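Local structure of Mll2253 protein (Mesorhizobium loti, 3Q63) at the interface of chains A and B. The protein is of unknown function but belongs to the AHA1 family, whose helix-grip fold often encloses a ligand pocket or serves protein binding. Residues are numbered along the deposited sequence; one frame, centred on the assembly and turned at random. Chains: chain A/B, Mll2253 protein.

Contacts 1 and 2 are neighbouring patches of one two-fold symmetric interface, the centres of their C-alpha atoms about 10 Å apart. Chain B enters both mainly through the same stretch: the end of strand 50-54 and the loop after it serve contact 1, joined by B:Lys40 of strand 40-41, while that loop, strand 50-54 and the start of strand 60-69 serve contact 2. Chain A answers with the first turns of helix 118-139 in contact 1 and mainly with the segment between strands 73-77 and 92-99 in contact 2. Symmetry repeats each patch with the chains exchanged. The pair may or may not be the working form in solution.

Contact 1: the interface of chains A and B. Residues chain A 119-120, 123-124, 126; chain B 40, 54-56.
A:Gly123 and B:Asp56 meet where helix 118-139 of chain A touches the loop after strand 50-54 of chain B: CA of A:Gly123 lies 3.5 Å from CB of B:Asp56, and with no side chain on the helix here the loop comes in close. Beside this small apolar spot the side chain of A:Arg119 slides past B:Lys40 in the opposite direction, its guanidinium carbon CZ 3.9 Å from the lysine CB. The arginine starts with CG anti to the backbone N (chi1 167°) and bends at chi2, which carries the guanidinium across to chain B. There it grips B:Ser54 side-on with two nitrogens. NE of A:Arg119 donates to the hydroxyl OG of B:Ser54 at 2.9 Å, the oxygen lying somewhat out of the guanidinium plane. NH2 of A:Arg119 donates to the carbonyl O of B:Ser54 at 2.9 Å, from above the carbonyl plane. NH1 of A:Arg119 makes a salt bridge of 2.9 Å to OD1 of B:Asp56, which accepts with its anti lone pair, the one away from the other oxygen; the two flat groups stand 84° apart. This spread of bonds over NE, NH1 and NH2 should restrict rotation of the guanidinium. At the rim a water joins the backbone O atoms of A:Ala120 and B:Asp56, 2.7 Å from each. The patch ties the start of the long helix to the partner's loop, a polar anchor for the dimer seen in the crystal.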
loop_
_atom_site.group_PDB
_atom_site.type_symbol
_atom_site.label_atom_id
_atom_site.label_comp_id
_atom_site.label_asym_id
_atom_site.label_seq_id
_atom_site.Cartn_x
_atom_site.Cartn_y
_atom_site.Cartn_z
ATOM N N ARG A 119 2.265 5.444 13.842
ATOM C CA ARG A 119 2.521 4.725 12.603
ATOM C C ARG A 119 1.947 5.498 11.408
ATOM O O ARG A 119 2.651 5.770 10.439
ATOM C CB ARG A 119 1.880 3.337 12.657
ATOM C CG ARG A 119 1.825 2.629 11.306
ATOM C CD ARG A 119 3.175 2.085 10.942
ATOM N NE ARG A 119 3.238 1.522 9.587
ATOM C CZ ARG A 119 3.548 2.216 8.496
ATOM N NH1 ARG A 119 3.821 3.514 8.589
ATOM N NH2 ARG A 119 3.627 1.600 7.323
ATOM N N ALA A 120 0.664 5.839 11.488
ATOM C CA ALA A 120 -0.002 6.573 10.418
ATOM C C ALA A 120 0.574 7.977 10.297
ATOM O O ALA A 120 0.815 8.469 9.193
ATOM C CB ALA A 120 -1.503 6.638 10.683
ATOM N N GLY A 123 4.054 7.644 8.836
ATOM C CA GLY A 123 3.953 7.184 7.463
ATOM C C GLY A 123 3.514 8.292 6.524
ATOM O O GLY A 123 3.888 8.312 5.352
ATOM N N ALA A 124 2.725 9.223 7.049
ATOM C CA ALA A 124 2.221 10.347 6.265
ATOM C C ALA A 124 3.323 11.355 5.964
ATOM O O ALA A 124 3.407 11.874 4.854
ATOM C CB ALA A 124 1.074 11.033 7.022
HETATM N N MSE A 126 6.382 10.701 5.767
HETATM C CA MSE A 126 7.343 10.022 4.915
HETATM C C MSE A 126 6.783 9.817 3.509
HETATM O O MSE A 126 7.466 10.060 2.519
HETATM C CB MSE A 126 7.701 8.670 5.543
HETATM C CG MSE A 126 8.545 7.755 4.675
HETATM SE SE MSE A 126 10.348 8.380 4.458
HETATM C CE MSE A 126 11.058 7.887 6.194
ATOM N N LYS B 40 6.136 -2.475 6.515
ATOM C CA LYS B 40 6.081 -2.492 7.972
ATOM C C LYS B 40 5.298 -3.701 8.468
ATOM O O LYS B 40 4.223 -4.007 7.954
ATOM C CB LYS B 40 5.401 -1.216 8.465
ATOM C CG LYS B 40 5.951 -0.635 9.757
ATOM C CD LYS B 40 5.844 -1.585 10.927
ATOM C CE LYS B 40 6.281 -0.888 12.217
ATOM N NZ LYS B 40 5.444 0.317 12.511
ATOM N N SER B 54 1.425 -3.156 7.517
ATOM C CA SER B 54 0.847 -1.847 7.230
ATOM C C SER B 54 1.707 -0.944 6.354
ATOM O O SER B 54 2.938 -1.038 6.343
ATOM C CB SER B 54 0.521 -1.125 8.546
ATOM O OG SER B 54 1.698 -0.871 9.299
ATOM N N ALA B 55 1.033 -0.054 5.631
ATOM C CA ALA B 55 1.681 0.879 4.718
ATOM C C ALA B 55 1.769 2.288 5.296
ATOM O O ALA B 55 1.030 2.635 6.216
ATOM C CB ALA B 55 0.909 0.912 3.402
ATOM N N ASP B 56 2.650 3.115 4.742
ATOM C CA ASP B 56 2.795 4.477 5.251
ATOM C C ASP B 56 1.562 5.351 5.036
ATOM O O ASP B 56 1.334 6.288 5.798
ATOM C CB ASP B 56 4.012 5.171 4.625
ATOM C CG ASP B 56 5.333 4.574 5.093
ATOM O OD1 ASP B 56 5.373 3.984 6.195
ATOM O OD2 ASP B 56 6.331 4.715 4.361
HETATM O O HOH W 1 -0.591 7.788 6.966
#

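Contact 2: the interface of chains A and B. Residues chain A 57, 61, 80, 82, 87; chain B 52, 58-60, 62.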
loop_
_atom_site.group_PDB
_atom_site.type_symbol
_atom_site.label_atom_id
_atom_site.label_comp_id
_atom_site.label_asym_id
_atom_site.label_seq_id
_atom_site.Cartn_x
_atom_site.Cartn_y
_atom_site.Cartn_z
ATOM N N TRP A 57 -2.193 -4.907 -3.292
ATOM C CA TRP A 57 -2.074 -5.973 -2.299
ATOM C C TRP A 57 -3.271 -6.077 -1.360
ATOM O O TRP A 57 -3.288 -6.919 -0.454
ATOM C CB TRP A 57 -0.787 -5.818 -1.478
ATOM C CG TRP A 57 -0.503 -4.419 -1.031
ATOM C CD1 TRP A 57 0.190 -3.464 -1.721
ATOM C CD2 TRP A 57 -0.901 -3.815 0.199
ATOM N NE1 TRP A 57 0.252 -2.303 -0.992
ATOM C CE2 TRP A 57 -0.410 -2.490 0.192
ATOM C CE3 TRP A 57 -1.625 -4.261 1.312
ATOM C CZ2 TRP A 57 -0.620 -1.609 1.255
ATOM C CZ3 TRP A 57 -1.832 -3.381 2.368
ATOM C CH2 TRP A 57 -1.332 -2.074 2.331
ATOM N N LEU A 61 -8.538 2.525 1.527
ATOM C CA LEU A 61 -8.971 3.671 2.333
ATOM C C LEU A 61 -10.385 4.036 1.888
ATOM O O LEU A 61 -10.727 3.843 0.727
ATOM C CB LEU A 61 -8.080 4.887 2.075
ATOM C CG LEU A 61 -6.589 4.803 2.390
ATOM C CD1 LEU A 61 -5.885 6.049 1.849
ATOM C CD2 LEU A 61 -6.390 4.669 3.881
ATOM N N LEU A 80 -9.922 4.646 7.494
ATOM C CA LEU A 80 -9.847 3.198 7.508
ATOM C C LEU A 80 -10.509 2.741 8.812
ATOM O O LEU A 80 -10.100 3.153 9.901
ATOM C CB LEU A 80 -8.389 2.734 7.462
ATOM C CG LEU A 80 -8.144 1.247 7.717
ATOM C CD1 LEU A 80 -9.014 0.404 6.794
ATOM C CD2 LEU A 80 -6.676 0.940 7.495
ATOM N N HIS A 82 -11.029 0.139 11.603
ATOM C CA HIS A 82 -10.297 -1.020 12.097
ATOM C C HIS A 82 -10.527 -1.188 13.602
ATOM O O HIS A 82 -10.555 -0.207 14.349
ATOM C CB HIS A 82 -8.806 -0.862 11.781
ATOM C CG HIS A 82 -8.028 -2.141 11.862
ATOM N ND1 HIS A 82 -7.740 -2.767 13.056
ATOM C CD2 HIS A 82 -7.482 -2.915 10.893
ATOM C CE1 HIS A 82 -7.049 -3.869 12.819
ATOM N NE2 HIS A 82 -6.879 -3.982 11.514
ATOM N N PHE A 87 -4.932 1.636 14.235
ATOM C CA PHE A 87 -5.098 1.626 12.785
ATOM C C PHE A 87 -6.429 2.235 12.319
ATOM O O PHE A 87 -6.668 2.394 11.117
ATOM C CB PHE A 87 -4.997 0.188 12.268
ATOM C CG PHE A 87 -3.635 -0.433 12.454
ATOM C CD1 PHE A 87 -2.533 0.059 11.761
ATOM C CD2 PHE A 87 -3.454 -1.509 13.319
ATOM C CE1 PHE A 87 -1.266 -0.510 11.924
ATOM C CE2 PHE A 87 -2.190 -2.087 13.492
ATOM C CZ PHE A 87 -1.098 -1.585 12.791
ATOM N N ASN B 52 0.230 -7.687 11.917
ATOM C CA ASN B 52 -0.275 -6.821 10.867
ATOM C C ASN B 52 0.856 -6.432 9.935
ATOM O O ASN B 52 2.032 -6.484 10.293
ATOM C CB ASN B 52 -0.884 -5.534 11.443
ATOM C CG ASN B 52 -2.115 -5.792 12.274
ATOM O OD1 ASN B 52 -2.047 -5.835 13.495
ATOM N ND2 ASN B 52 -3.252 -5.978 11.611
ATOM N N GLY B 58 -1.551 4.481 5.394
ATOM C CA GLY B 58 -2.671 4.083 6.228
ATOM C C GLY B 58 -3.251 2.690 6.032
ATOM O O GLY B 58 -3.912 2.181 6.930
ATOM N N GLY B 59 -3.017 2.072 4.878
ATOM C CA GLY B 59 -3.562 0.748 4.630
ATOM C C GLY B 59 -2.988 -0.278 5.583
ATOM O O GLY B 59 -1.832 -0.165 5.994
ATOM N N VAL B 60 -3.781 -1.285 5.936
ATOM C CA VAL B 60 -3.313 -2.310 6.867
ATOM C C VAL B 60 -3.996 -3.644 6.631
ATOM O O VAL B 60 -5.156 -3.695 6.244
ATOM C CB VAL B 60 -3.557 -1.875 8.336
ATOM C CG1 VAL B 60 -5.015 -1.599 8.559
ATOM C CG2 VAL B 60 -3.065 -2.948 9.299
ATOM N N ASP B 62 -4.544 -7.689 8.325
ATOM C CA ASP B 62 -4.528 -8.471 9.560
ATOM C C ASP B 62 -4.065 -9.867 9.180
ATOM O O ASP B 62 -4.664 -10.502 8.311
ATOM C CB ASP B 62 -5.928 -8.566 10.151
ATOM C CG ASP B 62 -6.564 -7.206 10.367
ATOM O OD1 ASP B 62 -7.814 -7.136 10.388
ATOM O OD2 ASP B 62 -5.817 -6.215 10.512
HETATM O O HOH W 2 -4.453 3.174 9.376
#
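The segment linking strands 73-77 and 92-99 of chain A lies against strands 50-54 and 60-69 of chain B, with B:Val60 at the start of its strand reaching in among A:Leu80, A:His82 and A:Phe87. The two methyls of the valine divide the work. CG2 of B:Val60, anti to the backbone N, sits over the centre of the A:Phe87 ring, 3.9 Å from its centroid, in a CH-pi contact. CG1 of B:Val60, between the backbone N and the carbonyl carbon (chi1 58°), turns toward A:Leu80 and A:His82 and comes within 3.6 Å of the imidazole CD2 of A:His82. The leucine crosses the valine at about a right angle and brings its CD2 branch to it. Farther along the phenylalanine ring, CE2 of A:Phe87 lies 3.9 Å from the amide carbon CG of B:Asn52, ring and amide planes 52° apart.

Polar contact comes from A:His82 and B:Asp62, which point at each other tip to tip. The imidazole NE2 of A:His82 donates to the carboxylate OD2 of B:Asp62 at 2.7 Å, nearly straight at 166°. The acceptor lies in the ring plane and uses its syn lone pair, while the carboxylate stands perpendicular to the ring. Within chain A, CB of A:Phe87 covers one face of the A:His82 imidazole near its rim, 3.8 Å above the plane, and may steady it. An alanine in place of A:His82 would probably leave the carboxylate of B:Asp62 without its mate across the interface and open a gap beside CG1 of B:Val60. A water bridges the backbone O of A:Phe87, 2.9 Å away, to that of B:Gly58, 2.7 Å away. In the fold, the patch sits where strands 50-54 and 60-69 of chain B run on either side of the loop that also meets helix 118-139 of chain A.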